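Surface protein R28 (Streptococcus pyogenes, PDB 6S5Z) is of unknown molecular function but is anchored to the streptococcal cell wall, and is represented here by a Rib domain, an immunoglobulin-like module implicated in infection. Local coordinates at residues 14-20 against 77-82; 5-11 against 66-72; 39-45 against 61-67. One frame throughout, in Å; residues are numbered along the deposited sequence.

Interaction 1 (14-20 against 77-82); sequences KHRTVEQ and KVTVTS
Strand 16-19 runs parallel to strand 77-81, their axes 4.7 Å apart at closest approach and inclined at 28°. Arg16 pairs with Val78, Thr17 with Thr79, Val18 with Val80 and Glu19 with Thr81, at CA-CA distances of 4.6 to 5.2 Å. The backbone ladder follows the parallel pattern, in which every second residue of the first strand bonds on both sides of its partner: Thr79 N to Arg16 O 2.9 Å, Val18 N to Thr79 O 2.9 Å, Thr81 N to Val18 O 3.0 Å and Gln20 N to Thr81 O 3.1 Å. At the start the ladder loosens: Arg16 N to Lys77 O is a weak 3.4 Å bond, and a water links Lys14 O (2.6 Å) with Lys77 O (2.8 Å). One side-chain hydrogen bond crosses, from His15 NE2 (chi1 t) to Thr79 OG1 at 2.5 Å; Thr79 OG1 also bonds Glu57. Among apolar contacts, Val18 CG2 lies 3.9 Å from Val78 CG1. This parallel pairing closes one edge of the immunoglobulin-like (E-set) sheet of the Rib domain: strand 16-19 is outermost within this chain, and strand 71-81 separates it from strand 56-65, to which Val78 and Val80 make backbone hydrogen bonds.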
loop_
_atom_site.group_PDB
_atom_site.type_symbol
_atom_site.label_atom_id
_atom_site.label_comp_id
_atom_site.label_asym_id
_atom_site.label_seq_id
_atom_site.Cartn_x
_atom_site.Cartn_y
_atom_site.Cartn_z
ATOM N N LYS A 14 -3.728 -2.835 -5.121
ATOM C CA LYS A 14 -4.241 -2.258 -6.350
ATOM C C LYS A 14 -3.062 -1.923 -7.251
ATOM O O LYS A 14 -2.121 -1.242 -6.818
ATOM C CB LYS A 14 -5.068 -1.002 -6.065
ATOM C CG LYS A 14 -5.437 -0.220 -7.329
ATOM C CD LYS A 14 -6.298 1.002 -7.015
ATOM C CE LYS A 14 -6.420 1.913 -8.240
ATOM N NZ LYS A 14 -7.349 3.051 -7.986
ATOM N N HIS A 15 -3.100 -2.415 -8.491
ATOM C CA HIS A 15 -2.082 -2.060 -9.472
ATOM C C HIS A 15 -2.404 -0.688 -10.057
ATOM O O HIS A 15 -3.449 -0.513 -10.693
ATOM C CB HIS A 15 -2.015 -3.112 -10.583
ATOM C CG HIS A 15 -1.169 -2.687 -11.742
ATOM N ND1 HIS A 15 -1.679 -2.515 -13.010
ATOM C CD2 HIS A 15 0.143 -2.353 -11.813
ATOM C CE1 HIS A 15 -0.715 -2.102 -13.816
ATOM N NE2 HIS A 15 0.400 -1.993 -13.114
ATOM N N ARG A 16 -1.508 0.279 -9.864
ATOM C CA ARG A 16 -1.683 1.617 -10.412
ATOM C C ARG A 16 -0.767 1.851 -11.611
ATOM O O ARG A 16 0.332 1.284 -11.707
ATOM C CB ARG A 16 -1.404 2.689 -9.352
ATOM C CG ARG A 16 -2.217 2.602 -8.085
ATOM C CD ARG A 16 -1.882 3.815 -7.236
ATOM N NE ARG A 16 -2.280 5.053 -7.906
ATOM C CZ ARG A 16 -1.850 6.261 -7.555
ATOM N NH1 ARG A 16 -0.995 6.406 -6.559
ATOM N NH2 ARG A 16 -2.266 7.329 -8.210
ATOM N N THR A 17 -1.239 2.705 -12.524
ATOM C CA THR A 17 -0.449 3.213 -13.643
ATOM C C THR A 17 -0.389 4.729 -13.546
ATOM O O THR A 17 -1.428 5.397 -13.517
ATOM C CB THR A 17 -1.054 2.795 -14.982
ATOM O OG1 THR A 17 -1.115 1.370 -15.033
ATOM C CG2 THR A 17 -0.200 3.300 -16.131
ATOM N N VAL A 18 0.822 5.272 -13.495
ATOM C CA VAL A 18 1.026 6.699 -13.288
ATOM C C VAL A 18 2.105 7.200 -14.238
ATOM O O VAL A 18 2.899 6.429 -14.785
ATOM C CB VAL A 18 1.424 7.036 -11.830
ATOM C CG1 VAL A 18 0.428 6.454 -10.835
ATOM C CG2 VAL A 18 2.864 6.564 -11.535
ATOM N N GLU A 19 2.154 8.518 -14.400
ATOM C CA GLU A 19 3.166 9.129 -15.249
ATOM C C GLU A 19 4.476 9.319 -14.492
ATOM O O GLU A 19 4.506 9.366 -13.258
ATOM C CB GLU A 19 2.671 10.470 -15.774
ATOM C CG GLU A 19 1.599 10.355 -16.853
ATOM C CD GLU A 19 1.250 11.703 -17.450
ATOM O OE1 GLU A 19 0.849 12.604 -16.683
ATOM O OE2 GLU A 19 1.398 11.868 -18.682
ATOM N N GLN A 20 5.569 9.431 -15.251
ATOM C CA GLN A 20 6.867 9.724 -14.658
ATOM C C GLN A 20 6.760 10.963 -13.780
ATOM O O GLN A 20 6.119 11.948 -14.161
ATOM C CB GLN A 20 7.906 9.955 -15.752
ATOM C CG GLN A 20 9.362 9.885 -15.282
ATOM C CD GLN A 20 10.305 9.967 -16.465
ATOM O OE1 GLN A 20 9.856 10.101 -17.600
ATOM N NE2 GLN A 20 11.614 9.863 -16.214
ATOM N N LYS A 77 2.375 -3.093 -7.069
ATOM C CA LYS A 77 3.054 -2.856 -8.326
ATOM C C LYS A 77 2.574 -1.531 -8.886
ATOM O O LYS A 77 1.387 -1.199 -8.791
ATOM C CB LYS A 77 2.807 -4.012 -9.304
ATOM C CG LYS A 77 3.382 -5.316 -8.760
ATOM C CD LYS A 77 3.413 -6.462 -9.763
ATOM C CE LYS A 77 4.335 -7.573 -9.243
ATOM N NZ LYS A 77 4.751 -8.552 -10.287
ATOM N N VAL A 78 3.506 -0.766 -9.440
ATOM C CA VAL A 78 3.195 0.510 -10.055
ATOM C C VAL A 78 3.854 0.522 -11.422
ATOM O O VAL A 78 5.067 0.301 -11.540
ATOM C CB VAL A 78 3.673 1.710 -9.212
ATOM C CG1 VAL A 78 3.336 3.014 -9.918
ATOM C CG2 VAL A 78 3.045 1.708 -7.818
ATOM N N THR A 79 3.058 0.755 -12.451
ATOM C CA THR A 79 3.566 0.940 -13.794
ATOM C C THR A 79 3.802 2.427 -13.979
ATOM O O THR A 79 2.914 3.234 -13.694
ATOM C CB THR A 79 2.558 0.415 -14.823
ATOM O OG1 THR A 79 2.238 -0.943 -14.513
ATOM C CG2 THR A 79 3.126 0.495 -16.234
ATOM N N VAL A 80 5.009 2.801 -14.383
ATOM C CA VAL A 80 5.314 4.200 -14.642
ATOM C C VAL A 80 5.525 4.352 -16.143
ATOM O O VAL A 80 6.376 3.669 -16.723
ATOM C CB VAL A 80 6.536 4.672 -13.843
ATOM C CG1 VAL A 80 6.738 6.168 -14.024
ATOM C CG2 VAL A 80 6.363 4.321 -12.368
ATOM N N THR A 81 4.715 5.197 -16.778
ATOM C CA THR A 81 4.780 5.449 -18.215
ATOM C C THR A 81 5.616 6.690 -18.526
ATOM O O THR A 81 5.769 7.593 -17.699
ATOM C CB THR A 81 3.374 5.647 -18.782
ATOM O OG1 THR A 81 2.859 6.905 -18.331
ATOM C CG2 THR A 81 2.450 4.574 -18.260
ATOM N N SER A 82 6.123 6.749 -19.754
ATOM C CA SER A 82 6.877 7.918 -20.208
ATOM C C SER A 82 6.556 8.257 -21.665
ATOM O O SER A 82 6.288 7.376 -22.479
ATOM C CB SER A 82 8.380 7.690 -20.056
ATOM O OG SER A 82 8.880 6.928 -21.137
HETATM O O HOH W 1 0.030 0.203 -6.756
HETATM O O HOH W 2 3.651 9.498 -19.828
#

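Interaction 2 (5-11 against 66-72); sequences DKIKYSP and YPDGTVD. With NA (sodium ion), chain C.
A sodium ion joins the end of helix 5-8 to the start of strand 71-81. Its protein ligands are Lys6 O at 2.4 Å, Tyr9 O at 2.5 Å and Asp72 OD2 at 2.5 Å from NA, and three waters at 2.6 to 2.7 Å bring the coordination to six. Asp72 OD2 also accepts from Tyr66 OH at 2.7 Å, so metal and phenol hold the carboxylate together. Residues 66-69 form a type I turn, with Gly69 at positive phi (91°), and Asp68 closes an Asx turn through Thr70 N to Asp68 OD1, 2.9 Å. Reciprocal bonds fasten this turn to the first helical residue: Asp5 N to Asp68 OD2 2.7 Å and Asp68 N to Asp5 OD2 3.0 Å. Lys6 N donates to Thr70 OG1 (3.1 Å), and the Lys6 side chain (chi1 p, chi3 m) runs alongside 70-72, NZ bonding Val71 O at 2.9 Å. The Tyr66 ring (chi1 m) fills the space between: its OH lies 3.1 Å from Pro11 CD and 3.7 Å from Tyr9 CB, and Asp5 C lies over one ring face. The short helix packs against the turn connecting strands 56-65 and 71-81, while Asp72 continues the sheet by backbone pairing with Val64.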
loop_
_atom_site.group_PDB
_atom_site.type_symbol
_atom_site.label_atom_id
_atom_site.label_comp_id
_atom_site.label_asym_id
_atom_site.label_seq_id
_atom_site.Cartn_x
_atom_site.Cartn_y
_atom_site.Cartn_z
ATOM N N ASP A 5 -5.988 -7.322 14.710
ATOM C CA ASP A 5 -6.499 -6.679 13.506
ATOM C C ASP A 5 -5.860 -7.226 12.236
ATOM O O ASP A 5 -6.557 -7.455 11.241
ATOM C CB ASP A 5 -6.268 -5.175 13.588
ATOM C CG ASP A 5 -7.275 -4.467 14.501
ATOM O OD1 ASP A 5 -8.275 -5.093 14.879
ATOM O OD2 ASP A 5 -7.056 -3.280 14.836
ATOM N N LYS A 6 -4.538 -7.447 12.240
ATOM C CA LYS A 6 -3.883 -7.934 11.032
ATOM C C LYS A 6 -4.331 -9.335 10.658
ATOM O O LYS A 6 -4.101 -9.762 9.520
ATOM C CB LYS A 6 -2.357 -7.849 11.150
ATOM C CG LYS A 6 -1.697 -8.741 12.161
ATOM C CD LYS A 6 -0.181 -8.589 12.027
ATOM C CE LYS A 6 0.365 -9.376 10.843
ATOM N NZ LYS A 6 1.754 -8.971 10.408
ATOM N N ILE A 7 -4.929 -10.074 11.589
ATOM C CA ILE A 7 -5.535 -11.357 11.240
ATOM C C ILE A 7 -6.964 -11.170 10.735
ATOM O O ILE A 7 -7.381 -11.840 9.786
ATOM C CB ILE A 7 -5.475 -12.322 12.439
ATOM C CG1 ILE A 7 -4.029 -12.541 12.868
ATOM C CG2 ILE A 7 -6.076 -13.659 12.076
ATOM C CD1 ILE A 7 -3.172 -13.150 11.785
ATOM N N LYS A 8 -7.727 -10.244 11.331
ATOM C CA LYS A 8 -9.126 -10.084 10.934
ATOM C C LYS A 8 -9.248 -9.542 9.518
ATOM O O LYS A 8 -10.163 -9.930 8.775
ATOM C CB LYS A 8 -9.883 -9.142 11.873
ATOM C CG LYS A 8 -10.046 -9.575 13.296
ATOM C CD LYS A 8 -10.621 -8.419 14.103
ATOM C CE LYS A 8 -11.097 -8.890 15.462
ATOM N NZ LYS A 8 -11.658 -7.785 16.263
ATOM N N TYR A 9 -8.359 -8.633 9.138
ATOM C CA TYR A 9 -8.516 -7.852 7.925
ATOM C C TYR A 9 -7.573 -8.353 6.836
ATOM O O TYR A 9 -6.503 -8.906 7.114
ATOM C CB TYR A 9 -8.291 -6.368 8.213
ATOM C CG TYR A 9 -9.257 -5.857 9.268
ATOM C CD1 TYR A 9 -10.618 -5.697 8.989
ATOM C CD2 TYR A 9 -8.812 -5.544 10.545
ATOM C CE1 TYR A 9 -11.507 -5.246 9.964
ATOM C CE2 TYR A 9 -9.696 -5.085 11.524
ATOM C CZ TYR A 9 -11.034 -4.947 11.228
ATOM O OH TYR A 9 -11.890 -4.493 12.212
ATOM N N SER A 10 -7.999 -8.174 5.583
ATOM C CA SER A 10 -7.305 -8.728 4.422
ATOM C C SER A 10 -7.097 -7.665 3.350
ATOM O O SER A 10 -7.799 -7.643 2.326
ATOM C CB SER A 10 -8.081 -9.925 3.867
ATOM O OG SER A 10 -8.173 -10.955 4.842
ATOM N N PRO A 11 -6.136 -6.764 3.543
ATOM C CA PRO A 11 -5.841 -5.775 2.503
ATOM C C PRO A 11 -5.300 -6.443 1.246
ATOM O O PRO A 11 -4.568 -7.436 1.306
ATOM C CB PRO A 11 -4.795 -4.864 3.157
ATOM C CG PRO A 11 -4.168 -5.712 4.207
ATOM C CD PRO A 11 -5.216 -6.662 4.688
ATOM N N TYR A 66 -3.043 -0.853 11.699
ATOM C CA TYR A 66 -4.392 -1.009 12.209
ATOM C C TYR A 66 -4.525 -0.343 13.567
ATOM O O TYR A 66 -3.521 -0.057 14.231
ATOM C CB TYR A 66 -4.735 -2.485 12.325
ATOM C CG TYR A 66 -4.752 -3.201 11.016
ATOM C CD1 TYR A 66 -5.745 -2.949 10.092
ATOM C CD2 TYR A 66 -3.784 -4.154 10.706
ATOM C CE1 TYR A 66 -5.778 -3.610 8.896
ATOM C CE2 TYR A 66 -3.816 -4.825 9.508
ATOM C CZ TYR A 66 -4.810 -4.543 8.607
ATOM O OH TYR A 66 -4.847 -5.203 7.410
ATOM N N PRO A 67 -5.755 -0.073 14.008
ATOM C CA PRO A 67 -5.932 0.604 15.304
ATOM C C PRO A 67 -5.392 -0.154 16.499
ATOM O O PRO A 67 -5.062 0.487 17.501
ATOM C CB PRO A 67 -7.458 0.771 15.411
ATOM C CG PRO A 67 -7.930 0.760 13.993
ATOM C CD PRO A 67 -7.036 -0.238 13.297
ATOM N N ASP A 68 -5.250 -1.474 16.441
ATOM C CA ASP A 68 -4.749 -2.188 17.607
ATOM C C ASP A 68 -3.239 -2.273 17.606
ATOM O O ASP A 68 -2.663 -2.945 18.468
ATOM C CB ASP A 68 -5.362 -3.595 17.708
ATOM C CG ASP A 68 -4.837 -4.554 16.656
ATOM O OD1 ASP A 68 -4.123 -4.126 15.733
ATOM O OD2 ASP A 68 -5.158 -5.759 16.745
ATOM N N GLY A 69 -2.591 -1.592 16.668
ATOM C CA GLY A 69 -1.150 -1.549 16.604
ATOM C C GLY A 69 -0.515 -2.621 15.766
ATOM O O GLY A 69 0.700 -2.564 15.542
ATOM N N THR A 70 -1.281 -3.591 15.282
ATOM C CA THR A 70 -0.656 -4.538 14.382
ATOM C C THR A 70 -0.623 -3.946 12.975
ATOM O O THR A 70 -1.322 -2.975 12.658
ATOM C CB THR A 70 -1.381 -5.886 14.405
ATOM O OG1 THR A 70 -2.727 -5.712 13.988
ATOM C CG2 THR A 70 -1.381 -6.472 15.822
ATOM N N VAL A 71 0.193 -4.562 12.125
ATOM C CA VAL A 71 0.559 -4.012 10.827
ATOM C C VAL A 71 0.575 -5.135 9.805
ATOM O O VAL A 71 1.139 -6.203 10.052
ATOM C CB VAL A 71 1.948 -3.320 10.885
ATOM C CG1 VAL A 71 2.309 -2.716 9.534
ATOM C CG2 VAL A 71 1.971 -2.230 11.964
ATOM N N ASP A 72 0.006 -4.869 8.637
ATOM C CA ASP A 72 0.081 -5.764 7.492
ATOM C C ASP A 72 1.005 -5.143 6.458
ATOM O O ASP A 72 0.980 -3.927 6.251
ATOM C CB ASP A 72 -1.303 -5.992 6.859
ATOM C CG ASP A 72 -1.966 -7.275 7.314
ATOM O OD1 ASP A 72 -1.242 -8.274 7.533
ATOM O OD2 ASP A 72 -3.225 -7.302 7.395
HETATM NA NA NA C . -4.093 -9.652 7.148
HETATM O O HOH W 3 -5.621 -11.558 6.148
HETATM O O HOH W 4 -1.714 -10.857 7.661
HETATM O O HOH W 5 -3.102 -9.780 4.708
#

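Interaction 3 (39-45 against 61-67); sequences NSTYNWK and IVEVHYP
Strands 41-44 and 56-65 make an antiparallel beta hairpin at one edge of the sheet. The axes of 41-44 and 61-65 approach to 4.7 Å at 154°. Thr41-His65 and Asn43-Glu63 are hydrogen-bonded pairs: Thr41 N to His65 O 3.0 Å, His65 N to Thr41 O 2.8 Å, Asn43 N to Glu63 O 3.2 Å and Glu63 N to Asn43 O 2.9 Å. Tyr42-Val64 and Trp44-Val62 are non-hydrogen-bonded pairs, and Lys45 N to Ile61 O (2.9 Å) extends the ladder. In this immunoglobulin-like Rib domain the two faces of the hairpin differ. One carries Tyr42 and Val64, with Tyr42 CE2 3.7 Å from Val64 CG1. The other carries a polar network centred on Glu63. Its OE1 receives Asn43 ND2 at 3.0 Å, with Asn43 in the p rotamer, and His65 NE2 at 2.9 Å; its OE2 forms a salt bridge with Lys45 NZ at 3.2 Å, and Asp73 on strand 71-81 gives that lysine a second acidic partner. Trp44 starts away from the partner strand, but its ring end swings back, CZ3 lying 3.6 Å from Val62 CG2, while the indole NE1 bonds Leu24 O. At the Asn39 end, a water bridges Asn39 O (2.7 Å) and His65 O (2.9 Å).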
loop_
_atom_site.group_PDB
_atom_site.type_symbol
_atom_site.label_atom_id
_atom_site.label_comp_id
_atom_site.label_asym_id
_atom_site.label_seq_id
_atom_site.Cartn_x
_atom_site.Cartn_y
_atom_site.Cartn_z
ATOM N N ASN A 39 -9.922 4.095 10.302
ATOM C CA ASN A 39 -8.834 4.748 11.017
ATOM C C ASN A 39 -7.486 4.052 10.831
ATOM O O ASN A 39 -6.503 4.476 11.437
ATOM C CB ASN A 39 -9.147 4.813 12.505
ATOM C CG ASN A 39 -10.192 5.845 12.828
ATOM O OD1 ASN A 39 -10.524 6.703 11.995
ATOM N ND2 ASN A 39 -10.714 5.780 14.045
ATOM N N SER A 40 -7.407 3.028 9.984
ATOM C CA SER A 40 -6.097 2.516 9.592
ATOM C C SER A 40 -5.300 3.617 8.911
ATOM O O SER A 40 -5.852 4.469 8.226
ATOM C CB SER A 40 -6.252 1.331 8.633
ATOM O OG SER A 40 -7.113 0.344 9.181
ATOM N N THR A 41 -3.978 3.572 9.050
ATOM C CA THR A 41 -3.131 4.498 8.319
ATOM C C THR A 41 -2.243 3.708 7.367
ATOM O O THR A 41 -1.945 2.541 7.608
ATOM C CB THR A 41 -2.292 5.389 9.270
ATOM O OG1 THR A 41 -1.350 4.598 10.007
ATOM C CG2 THR A 41 -3.195 6.133 10.257
ATOM N N TYR A 42 -1.834 4.348 6.271
ATOM C CA TYR A 42 -1.091 3.690 5.199
ATOM C C TYR A 42 0.182 4.472 4.936
ATOM O O TYR A 42 0.145 5.703 4.847
ATOM C CB TYR A 42 -1.932 3.621 3.917
ATOM C CG TYR A 42 -3.272 2.926 4.105
ATOM C CD1 TYR A 42 -4.376 3.600 4.649
ATOM C CD2 TYR A 42 -3.436 1.592 3.757
ATOM C CE1 TYR A 42 -5.604 2.945 4.823
ATOM C CE2 TYR A 42 -4.644 0.948 3.927
ATOM C CZ TYR A 42 -5.723 1.622 4.451
ATOM O OH TYR A 42 -6.916 0.937 4.601
ATOM N N ASN A 43 1.301 3.761 4.804
ATOM C CA ASN A 43 2.559 4.413 4.470
ATOM C C ASN A 43 3.405 3.431 3.688
ATOM O O ASN A 43 3.198 2.220 3.760
ATOM C CB ASN A 43 3.320 4.881 5.709
ATOM C CG ASN A 43 3.717 3.736 6.613
ATOM O OD1 ASN A 43 2.956 3.346 7.491
ATOM N ND2 ASN A 43 4.915 3.182 6.400
ATOM N N TRP A 44 4.363 3.968 2.943
ATOM C CA TRP A 44 5.316 3.114 2.256
ATOM C C TRP A 44 6.314 2.538 3.244
ATOM O O TRP A 44 6.857 3.254 4.092
ATOM C CB TRP A 44 6.059 3.894 1.160
ATOM C CG TRP A 44 5.172 4.335 0.050
ATOM C CD1 TRP A 44 4.760 5.605 -0.226
ATOM C CD2 TRP A 44 4.549 3.489 -0.925
ATOM N NE1 TRP A 44 3.921 5.602 -1.321
ATOM C CE2 TRP A 44 3.780 4.316 -1.766
ATOM C CE3 TRP A 44 4.572 2.109 -1.165
ATOM C CZ2 TRP A 44 3.036 3.808 -2.835
ATOM C CZ3 TRP A 44 3.846 1.611 -2.222
ATOM C CH2 TRP A 44 3.082 2.456 -3.043
ATOM N N LYS A 45 6.577 1.241 3.116
ATOM C CA LYS A 45 7.666 0.648 3.879
ATOM C C LYS A 45 8.975 1.346 3.538
ATOM O O LYS A 45 9.233 1.677 2.383
ATOM C CB LYS A 45 7.790 -0.846 3.568
ATOM C CG LYS A 45 8.903 -1.559 4.336
ATOM C CD LYS A 45 8.813 -3.059 4.113
ATOM C CE LYS A 45 7.606 -3.610 4.814
ATOM N NZ LYS A 45 7.776 -3.558 6.265
ATOM N N ILE A 61 6.049 -1.753 -1.252
ATOM C CA ILE A 61 5.387 -2.399 -0.123
ATOM C C ILE A 61 4.642 -1.345 0.679
ATOM O O ILE A 61 5.226 -0.331 1.083
ATOM C CB ILE A 61 6.384 -3.166 0.756
ATOM C CG1 ILE A 61 7.115 -4.213 -0.100
ATOM C CG2 ILE A 61 5.661 -3.830 1.917
ATOM C CD1 ILE A 61 8.297 -4.839 0.584
ATOM N N VAL A 62 3.348 -1.570 0.875
ATOM C CA VAL A 62 2.516 -0.721 1.708
ATOM C C VAL A 62 2.422 -1.356 3.083
ATOM O O VAL A 62 2.176 -2.567 3.202
ATOM C CB VAL A 62 1.122 -0.542 1.089
ATOM C CG1 VAL A 62 0.201 0.268 2.030
ATOM C CG2 VAL A 62 1.232 0.120 -0.270
ATOM N N GLU A 63 2.647 -0.553 4.121
ATOM C CA GLU A 63 2.324 -0.948 5.480
ATOM C C GLU A 63 0.933 -0.439 5.829
ATOM O O GLU A 63 0.666 0.766 5.729
ATOM C CB GLU A 63 3.328 -0.386 6.479
ATOM C CG GLU A 63 4.737 -0.818 6.228
ATOM C CD GLU A 63 5.693 -0.193 7.243
ATOM O OE1 GLU A 63 5.268 0.696 8.023
ATOM O OE2 GLU A 63 6.866 -0.601 7.256
ATOM N N VAL A 64 0.062 -1.344 6.256
ATOM C CA VAL A 64 -1.272 -0.988 6.735
ATOM C C VAL A 64 -1.244 -1.057 8.257
ATOM O O VAL A 64 -1.057 -2.134 8.831
ATOM C CB VAL A 64 -2.353 -1.909 6.147
ATOM C CG1 VAL A 64 -3.740 -1.464 6.592
ATOM C CG2 VAL A 64 -2.289 -1.856 4.666
ATOM N N HIS A 65 -1.397 0.089 8.922
ATOM C CA HIS A 65 -1.297 0.176 10.380
ATOM C C HIS A 65 -2.706 0.180 10.958
ATOM O O HIS A 65 -3.447 1.145 10.781
ATOM C CB HIS A 65 -0.544 1.439 10.805
ATOM C CG HIS A 65 0.926 1.397 10.524
ATOM N ND1 HIS A 65 1.866 1.180 11.507
ATOM C CD2 HIS A 65 1.615 1.518 9.365
ATOM C CE1 HIS A 65 3.073 1.177 10.967
ATOM N NE2 HIS A 65 2.949 1.386 9.669
ATOM N N TYR A 66 -3.043 -0.853 11.699
ATOM C CA TYR A 66 -4.392 -1.009 12.209
ATOM C C TYR A 66 -4.525 -0.343 13.567
ATOM O O TYR A 66 -3.521 -0.057 14.231
ATOM C CB TYR A 66 -4.735 -2.485 12.325
ATOM C CG TYR A 66 -4.752 -3.201 11.016
ATOM C CD1 TYR A 66 -5.745 -2.949 10.092
ATOM C CD2 TYR A 66 -3.784 -4.154 10.706
ATOM C CE1 TYR A 66 -5.778 -3.610 8.896
ATOM C CE2 TYR A 66 -3.816 -4.825 9.508
ATOM C CZ TYR A 66 -4.810 -4.543 8.607
ATOM O OH TYR A 66 -4.847 -5.203 7.410
ATOM N N PRO A 67 -5.755 -0.073 14.008
ATOM C CA PRO A 67 -5.932 0.604 15.304
ATOM C C PRO A 67 -5.392 -0.154 16.499
ATOM O O PRO A 67 -5.062 0.487 17.501
ATOM C CB PRO A 67 -7.458 0.771 15.411
ATOM C CG PRO A 67 -7.930 0.760 13.993
ATOM C CD PRO A 67 -7.036 -0.238 13.297
HETATM O O HOH W 6 -4.704 2.862 12.746
#

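In the fold
Interactions 1 and 3 build the two outer margins of one four-stranded sheet, the first parallel, the second antiparallel, whereas interaction 2 secures the helix 5-8 region to the turn joining the central strands. Interaction 3 lies nearest the middle of the chain and is partly buried; the other two are surface contacts on opposite sides of the centre, about 27 Å apart between centres. Strand 71-81 serves both of these, one at each end. Interactions 2 and 3 share Tyr66 and Pro67 and touch where Asp72 pairs with Val64 and where Val71 packs on His65 and its neighbours. Backbone ladders dominate in interactions 1 and 3, supplemented in 3 by a charged network, while interaction 2 relies on side-chain hydrogen bonds and metal coordination.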